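Lysine-sensitive aspartokinase 3 (PDB 2J0W) catalyses the ATP-dependent phosphorylation of L-aspartate to 4-phospho-L-aspartate, the first step of the pathway to lysine, and is feedback-inhibited by lysine. Local coordinates at residues V5-G10 / A31-V36; V217-D222 / I272-G277. All blocks are in the same frame, centred on the assembly; numbering follows the deposited sequence.

Overall arrangement
Leaving the N terminus, the chain runs through strand 5-9, packs helix 17-27 beside the sheet and returns as strand 33-38; interaction 1 closes this beta-alpha-beta unit across 20 intervening residues. The chain then passes through a long, largely helical region before coming back as strand 216-221, and interaction 2 closes a second, wider loop of 49 residues when strand 274-278 pairs with it. The two closures follow one another in series, neither nested nor crossed. They meet in space because strands 5-9 and 216-221 are neighbours, with Val6 O 2.6 Å from Asp218 N. Together they line up four adjacent parallel strands of the amino acid kinase sheet, and both reach ADP.

Interaction 1 (V5-G10 / A31-V36); sequences VVSKFG and ANVRLV. With ADP (adenosine-5'-diphosphate), chain D.
Ser7 sets its hydroxyl against the forked side chain of Val33: OG lies 3.5 Å from Val33 CG1 and 3.6 Å from Val33 CG2, a small polar bump resting on two methyls. On the same face, the ring of Phe9 reaches back and offers its edge, near the ring plane, to CG1 of Val36, with Phe9 CE2 3.5 Å from Val36 CG1; this CG1, anti to the backbone N (chi1 -177°), is the branch turned to the ring. Val5 closes the row at its N-terminal end, where its CG1 meets Val33 CG2 and its CG2 comes 4.1 Å from Asn32 CB. The reverse face has a simpler fit, Val6 and Leu35 lying side by side and pointing the same way, with Val6 CG2 4.1 Å from Leu35 CD2.

The strands are parallel, but the register slips by one residue between the Val5-Val33 and Val6-Leu35 pairs, making a beta bulge at Arg34. Val5 N donates to Asn32 O at 2.9 Å from well above the carbonyl plane, Arg34 N returns a weak bond to Val5 O, and Ser7 N binds Leu35 O at 3.0 Å with an almost straight N-H.

The unit's own helix 17-27 covers the Ser7-Val36 face, Val27 touching Phe9, Val33 and Val36, while helix 200-211, from much later in the chain, covers the other, where Ala209 meets Val6 and Leu208 meets Leu35. Lys8 NZ, in a salt bridge with Asp202, lies 3.0 Å from ADP O3B, and strand 216-221 runs along the opposite edge of strand 5-9.

Interaction 2 (V217-D222 / I272-G277); sequences VDIWTD and IPVFVG. With ADP (adenosine-5'-diphosphate), chain D.
Val217 to Trp220 pair one to one with Val274 to Gly277 in the parallel part of the mixed sheet of the amino acid kinase fold, and the first strand ends at the nucleotide site. Five backbone hydrogen bonds alternate between the strands, from Val217 N to Pro273 O at one end to Thr221 N to Gly277 O, 2.7 Å, at the other; nothing interrupts the register.

One face, with Val217, Ile219, Val274 and Val276, is aliphatic. The side chains of Ile219 and Val274 cross obliquely, CG1 to CG1 at 3.6 Å. Ile272, from the loop before the strand, crosses Val217 at about a right angle, CG2 to CG2 at 3.9 Å. Ala209 of helix 200-211 touches both.

The other face carries Trp220 and Phe275 together with the buried carboxylate of Asp218, set at a right angle to the Phe275 ring plane. Phe275 turns its edge to the face of the six-membered ring of Trp220 in a tilted T-shaped stack, planes at 65°, with Phe275 CE2 3.7 Å from Trp220 CH2. A beta carbon on Gly277 would sit tightly, 3.2 Å from Trp220 CZ3. Phe9 of the neighbouring strand also stacks with Trp220. An alanine in place of Trp220 would probably leave the Phe275 edge and the Phe9 ring without their shared aromatic partner and open a gap over Gly277.

Thr221 OG1, anti to the backbone N (chi1 176°), donates to ADP O1B at 3.0 Å. Asp222 OD1 accepts from ADP O3' in a bond modelled doubtfully short, while OD2 pairs with Arg232. Thus backbone hydrogen bonds join the strands and mostly apolar side chains cover them; the last strand residue, Thr221, offers its hydroxyl to the beta-phosphate, and Asp222, just past the strand end, its carboxylate to the ribose.

Interaction 1 (V5-G10 / A31-V36)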
loop_
_atom_site.group_PDB
_atom_site.type_symbol
_atom_site.label_atom_id
_atom_site.label_comp_id
_atom_site.label_asym_id
_atom_site.label_seq_id
_atom_site.Cartn_x
_atom_site.Cartn_y
_atom_site.Cartn_z
ATOM N N VAL A 5 -23.686 6.895 -33.372
ATOM C CA VAL A 5 -22.851 5.822 -32.880
ATOM C C VAL A 5 -21.487 5.989 -33.516
ATOM O O VAL A 5 -21.382 6.325 -34.699
ATOM C CB VAL A 5 -23.428 4.442 -33.237
ATOM C CG1 VAL A 5 -22.364 3.360 -33.073
ATOM C CG2 VAL A 5 -24.607 4.141 -32.337
ATOM N N VAL A 6 -20.454 5.780 -32.706
ATOM C CA VAL A 6 -19.061 5.867 -33.128
ATOM C C VAL A 6 -18.494 4.440 -33.170
ATOM O O VAL A 6 -18.586 3.702 -32.184
ATOM C CB VAL A 6 -18.257 6.726 -32.128
ATOM C CG1 VAL A 6 -16.790 6.737 -32.502
ATOM C CG2 VAL A 6 -18.811 8.145 -32.110
ATOM N N SER A 7 -17.929 4.050 -34.313
ATOM C CA SER A 7 -17.362 2.703 -34.493
ATOM C C SER A 7 -15.832 2.694 -34.611
ATOM O O SER A 7 -15.248 3.547 -35.287
ATOM C CB SER A 7 -17.958 2.041 -35.745
ATOM O OG SER A 7 -19.331 1.735 -35.566
ATOM N N LYS A 8 -15.182 1.723 -33.976
ATOM C CA LYS A 8 -13.727 1.647 -34.033
ATOM C C LYS A 8 -13.230 0.312 -34.560
ATOM O O LYS A 8 -13.708 -0.750 -34.159
ATOM C CB LYS A 8 -13.128 1.923 -32.651
ATOM C CG LYS A 8 -11.600 1.945 -32.602
ATOM C CD LYS A 8 -11.001 0.556 -32.407
ATOM C CE LYS A 8 -9.511 0.662 -32.089
ATOM N NZ LYS A 8 -8.888 -0.621 -31.632
ATOM N N PHE A 9 -12.258 0.380 -35.463
ATOM C CA PHE A 9 -11.685 -0.811 -36.070
ATOM C C PHE A 9 -10.185 -0.864 -35.859
ATOM O O PHE A 9 -9.470 0.112 -36.127
ATOM C CB PHE A 9 -12.015 -0.822 -37.555
ATOM C CG PHE A 9 -13.488 -0.850 -37.839
ATOM C CD1 PHE A 9 -14.178 -2.060 -37.888
ATOM C CD2 PHE A 9 -14.188 0.337 -38.060
ATOM C CE1 PHE A 9 -15.540 -2.094 -38.158
ATOM C CE2 PHE A 9 -15.550 0.319 -38.329
ATOM C CZ PHE A 9 -16.229 -0.903 -38.379
ATOM N N GLY A 10 -9.728 -2.012 -35.372
ATOM C CA GLY A 10 -8.320 -2.215 -35.091
ATOM C C GLY A 10 -7.509 -2.767 -36.248
ATOM O O GLY A 10 -8.012 -2.924 -37.363
ATOM N N ALA A 31 -27.279 2.621 -39.705
ATOM C CA ALA A 31 -27.171 3.960 -40.269
ATOM C C ALA A 31 -26.840 5.034 -39.238
ATOM O O ALA A 31 -26.629 6.195 -39.601
ATOM C CB ALA A 31 -28.456 4.316 -41.020
ATOM N N ASN A 32 -26.799 4.654 -37.959
ATOM C CA ASN A 32 -26.464 5.600 -36.891
ATOM C C ASN A 32 -24.947 5.790 -36.808
ATOM O O ASN A 32 -24.453 6.719 -36.157
ATOM C CB ASN A 32 -26.997 5.121 -35.529
ATOM C CG ASN A 32 -28.510 5.199 -35.426
ATOM O OD1 ASN A 32 -29.126 6.224 -35.742
ATOM N ND2 ASN A 32 -29.117 4.118 -34.952
ATOM N N VAL A 33 -24.206 4.899 -37.458
ATOM C CA VAL A 33 -22.752 5.004 -37.481
ATOM C C VAL A 33 -22.429 6.173 -38.405
ATOM O O VAL A 33 -22.584 6.081 -39.625
ATOM C CB VAL A 33 -22.103 3.724 -38.039
ATOM C CG1 VAL A 33 -20.580 3.858 -38.055
ATOM C CG2 VAL A 33 -22.493 2.532 -37.191
ATOM N N ARG A 34 -21.990 7.268 -37.803
ATOM C CA ARG A 34 -21.664 8.477 -38.537
ATOM C C ARG A 34 -20.171 8.766 -38.448
ATOM O O ARG A 34 -19.613 9.494 -39.270
ATOM C CB ARG A 34 -22.457 9.640 -37.955
ATOM C CG ARG A 34 -23.948 9.338 -37.848
ATOM C CD ARG A 34 -24.745 10.237 -38.760
ATOM N NE ARG A 34 -24.120 10.350 -40.070
ATOM C CZ ARG A 34 -24.756 10.747 -41.163
ATOM N NH1 ARG A 34 -26.044 11.065 -41.106
ATOM N NH2 ARG A 34 -24.102 10.829 -42.312
ATOM N N LEU A 35 -19.525 8.211 -37.432
ATOM C CA LEU A 35 -18.096 8.416 -37.265
ATOM C C LEU A 35 -17.368 7.087 -37.137
ATOM O O LEU A 35 -17.732 6.234 -36.320
ATOM C CB LEU A 35 -17.822 9.279 -36.029
ATOM C CG LEU A 35 -16.366 9.651 -35.717
ATOM C CD1 LEU A 35 -15.714 10.407 -36.867
ATOM C CD2 LEU A 35 -16.360 10.506 -34.483
ATOM N N VAL A 36 -16.342 6.906 -37.957
ATOM C CA VAL A 36 -15.570 5.681 -37.898
ATOM C C VAL A 36 -14.154 6.043 -37.471
ATOM O O VAL A 36 -13.612 7.079 -37.870
ATOM C CB VAL A 36 -15.542 4.963 -39.268
ATOM C CG1 VAL A 36 -14.778 3.640 -39.159
ATOM C CG2 VAL A 36 -16.963 4.715 -39.738
HETATM P PB ADP D . -7.416 -4.204 -31.699
HETATM O O1B ADP D . -8.760 -4.584 -32.191
HETATM O O2B ADP D . -6.493 -3.789 -32.819
HETATM O O3B ADP D . -7.498 -3.081 -30.612
HETATM P PA ADP D . -5.830 -5.791 -29.848
HETATM O O1A ADP D . -4.840 -6.842 -30.187
HETATM O O2A ADP D . -5.272 -4.479 -29.396
HETATM O O3A ADP D . -6.792 -5.528 -31.067
HETATM O "O5'" ADP D . -6.707 -6.525 -28.711
HETATM C "C5'" ADP D . -7.623 -7.658 -28.847
HETATM C "C4'" ADP D . -7.029 -8.799 -28.041
HETATM O "O4'" ADP D . -6.808 -8.576 -26.617
HETATM C "C3'" ADP D . -7.730 -10.132 -28.050
HETATM O "O3'" ADP D . -7.523 -10.611 -29.399
HETATM C "C2'" ADP D . -6.972 -10.859 -26.961
HETATM O "O2'" ADP D . -5.757 -11.404 -27.448
HETATM C "C1'" ADP D . -6.700 -9.815 -25.938
HETATM N N9 ADP D . -7.503 -9.928 -24.629
HETATM C C8 ADP D . -6.883 -9.868 -23.431
HETATM N N7 ADP D . -7.673 -9.979 -22.383
HETATM C C5 ADP D . -8.890 -10.110 -22.930
HETATM C C6 ADP D . -10.178 -10.280 -22.298
HETATM N N6 ADP D . -10.365 -10.311 -21.024
HETATM N N1 ADP D . -11.258 -10.396 -23.194
HETATM C C2 ADP D . -11.101 -10.363 -24.591
HETATM N N3 ADP D . -9.882 -10.207 -25.183
HETATM C C4 ADP D . -8.830 -10.089 -24.337
#

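Interaction 2 (V217-D222 / I272-G277)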
loop_
_atom_site.group_PDB
_atom_site.type_symbol
_atom_site.label_atom_id
_atom_site.label_comp_id
_atom_site.label_asym_id
_atom_site.label_seq_id
_atom_site.Cartn_x
_atom_site.Cartn_y
_atom_site.Cartn_z
ATOM N N VAL A 217 -20.585 3.692 -28.571
ATOM C CA VAL A 217 -19.293 3.432 -29.174
ATOM C C VAL A 217 -19.190 1.952 -29.460
ATOM O O VAL A 217 -19.513 1.128 -28.595
ATOM C CB VAL A 217 -18.185 3.794 -28.194
ATOM C CG1 VAL A 217 -16.849 3.281 -28.709
ATOM C CG2 VAL A 217 -18.161 5.283 -27.967
ATOM N N ASP A 218 -18.755 1.597 -30.661
ATOM C CA ASP A 218 -18.591 0.186 -30.987
ATOM C C ASP A 218 -17.117 -0.180 -31.253
ATOM O O ASP A 218 -16.484 0.339 -32.175
ATOM C CB ASP A 218 -19.440 -0.207 -32.205
ATOM C CG ASP A 218 -20.915 -0.370 -31.870
ATOM O OD1 ASP A 218 -21.226 -0.901 -30.781
ATOM O OD2 ASP A 218 -21.762 0.026 -32.705
ATOM N N ILE A 219 -16.573 -1.071 -30.434
ATOM C CA ILE A 219 -15.193 -1.505 -30.596
ATOM C C ILE A 219 -15.165 -2.819 -31.378
ATOM O O ILE A 219 -15.578 -3.866 -30.871
ATOM C CB ILE A 219 -14.500 -1.726 -29.215
ATOM C CG1 ILE A 219 -14.570 -0.446 -28.383
ATOM C CG2 ILE A 219 -13.040 -2.138 -29.405
ATOM C CD1 ILE A 219 -14.059 0.790 -29.095
ATOM N N TRP A 220 -14.682 -2.771 -32.612
ATOM C CA TRP A 220 -14.608 -3.973 -33.430
ATOM C C TRP A 220 -13.192 -4.541 -33.428
ATOM O O TRP A 220 -12.278 -3.944 -33.973
ATOM C CB TRP A 220 -15.077 -3.660 -34.855
ATOM C CG TRP A 220 -16.561 -3.352 -34.915
ATOM C CD1 TRP A 220 -17.151 -2.121 -35.041
ATOM C CD2 TRP A 220 -17.630 -4.291 -34.758
ATOM N NE1 TRP A 220 -18.521 -2.238 -34.962
ATOM C CE2 TRP A 220 -18.840 -3.562 -34.790
ATOM C CE3 TRP A 220 -17.683 -5.684 -34.588
ATOM C CZ2 TRP A 220 -20.087 -4.177 -34.660
ATOM C CZ3 TRP A 220 -18.923 -6.295 -34.459
ATOM C CH2 TRP A 220 -20.107 -5.541 -34.497
ATOM N N THR A 221 -13.016 -5.701 -32.807
ATOM C CA THR A 221 -11.698 -6.309 -32.725
ATOM C C THR A 221 -11.620 -7.676 -33.396
ATOM O O THR A 221 -12.386 -7.951 -34.314
ATOM C CB THR A 221 -11.243 -6.414 -31.250
ATOM O OG1 THR A 221 -9.989 -7.101 -31.178
ATOM C CG2 THR A 221 -12.265 -7.149 -30.437
ATOM N N ASP A 222 -10.692 -8.521 -32.944
ATOM C CA ASP A 222 -10.497 -9.854 -33.510
ATOM C C ASP A 222 -10.966 -10.950 -32.542
ATOM O O ASP A 222 -10.539 -12.108 -32.621
ATOM C CB ASP A 222 -9.018 -10.057 -33.855
ATOM C CG ASP A 222 -8.134 -10.175 -32.625
ATOM O OD1 ASP A 222 -8.638 -9.982 -31.503
ATOM O OD2 ASP A 222 -6.928 -10.466 -32.773
ATOM N N ILE A 272 -21.645 6.711 -21.821
ATOM C CA ILE A 272 -21.758 6.222 -23.194
ATOM C C ILE A 272 -21.368 4.754 -23.260
ATOM O O ILE A 272 -20.193 4.394 -23.348
ATOM C CB ILE A 272 -20.874 7.033 -24.154
ATOM C CG1 ILE A 272 -21.318 8.508 -24.160
ATOM C CG2 ILE A 272 -20.976 6.452 -25.562
ATOM C CD1 ILE A 272 -20.460 9.435 -25.027
ATOM N N PRO A 273 -22.371 3.872 -23.227
ATOM C CA PRO A 273 -22.113 2.430 -23.277
ATOM C C PRO A 273 -21.193 2.090 -24.449
ATOM O O PRO A 273 -21.222 2.759 -25.477
ATOM C CB PRO A 273 -23.516 1.837 -23.408
ATOM C CG PRO A 273 -24.239 2.876 -24.186
ATOM C CD PRO A 273 -23.784 4.162 -23.528
ATOM N N VAL A 274 -20.391 1.041 -24.283
ATOM C CA VAL A 274 -19.426 0.614 -25.295
ATOM C C VAL A 274 -19.639 -0.849 -25.654
ATOM O O VAL A 274 -19.762 -1.694 -24.770
ATOM C CB VAL A 274 -17.965 0.806 -24.752
ATOM C CG1 VAL A 274 -16.948 0.184 -25.692
ATOM C CG2 VAL A 274 -17.664 2.290 -24.572
ATOM N N PHE A 275 -19.690 -1.135 -26.954
ATOM C CA PHE A 275 -19.873 -2.498 -27.421
ATOM C C PHE A 275 -18.575 -3.116 -27.960
ATOM O O PHE A 275 -17.804 -2.448 -28.658
ATOM C CB PHE A 275 -20.929 -2.559 -28.513
ATOM C CG PHE A 275 -21.073 -3.919 -29.097
ATOM C CD1 PHE A 275 -21.636 -4.940 -28.347
ATOM C CD2 PHE A 275 -20.568 -4.207 -30.358
ATOM C CE1 PHE A 275 -21.698 -6.230 -28.835
ATOM C CE2 PHE A 275 -20.621 -5.501 -30.861
ATOM C CZ PHE A 275 -21.188 -6.519 -30.096
ATOM N N VAL A 276 -18.351 -4.398 -27.672
ATOM C CA VAL A 276 -17.125 -5.065 -28.101
ATOM C C VAL A 276 -17.364 -6.377 -28.848
ATOM O O VAL A 276 -17.778 -7.368 -28.247
ATOM C CB VAL A 276 -16.175 -5.369 -26.873
ATOM C CG1 VAL A 276 -14.823 -5.912 -27.361
ATOM C CG2 VAL A 276 -15.958 -4.114 -26.032
ATOM N N GLY A 277 -17.064 -6.390 -30.149
ATOM C CA GLY A 277 -17.254 -7.593 -30.940
ATOM C C GLY A 277 -16.212 -7.806 -32.022
ATOM O O GLY A 277 -15.407 -6.913 -32.317
HETATM P PB ADP D . -7.416 -4.204 -31.699
HETATM O O1B ADP D . -8.760 -4.584 -32.191
HETATM O O2B ADP D . -6.493 -3.789 -32.819
HETATM O O3B ADP D . -7.498 -3.081 -30.612
HETATM P PA ADP D . -5.830 -5.791 -29.848
HETATM O O1A ADP D . -4.840 -6.842 -30.187
HETATM O O2A ADP D . -5.272 -4.479 -29.396
HETATM O O3A ADP D . -6.792 -5.528 -31.067
HETATM O "O5'" ADP D . -6.707 -6.525 -28.711
HETATM C "C5'" ADP D . -7.623 -7.658 -28.847
HETATM C "C4'" ADP D . -7.029 -8.799 -28.041
HETATM O "O4'" ADP D . -6.808 -8.576 -26.617
HETATM C "C3'" ADP D . -7.730 -10.132 -28.050
HETATM O "O3'" ADP D . -7.523 -10.611 -29.399
HETATM C "C2'" ADP D . -6.972 -10.859 -26.961
HETATM O "O2'" ADP D . -5.757 -11.404 -27.448
HETATM C "C1'" ADP D . -6.700 -9.815 -25.938
HETATM N N9 ADP D . -7.503 -9.928 -24.629
HETATM C C8 ADP D . -6.883 -9.868 -23.431
HETATM N N7 ADP D . -7.673 -9.979 -22.383
HETATM C C5 ADP D . -8.890 -10.110 -22.930
HETATM C C6 ADP D . -10.178 -10.280 -22.298
HETATM N N6 ADP D . -10.365 -10.311 -21.024
HETATM N N1 ADP D . -11.258 -10.396 -23.194
HETATM C C2 ADP D . -11.101 -10.363 -24.591
HETATM N N3 ADP D . -9.882 -10.207 -25.183
HETATM C C4 ADP D . -8.830 -10.089 -24.337
#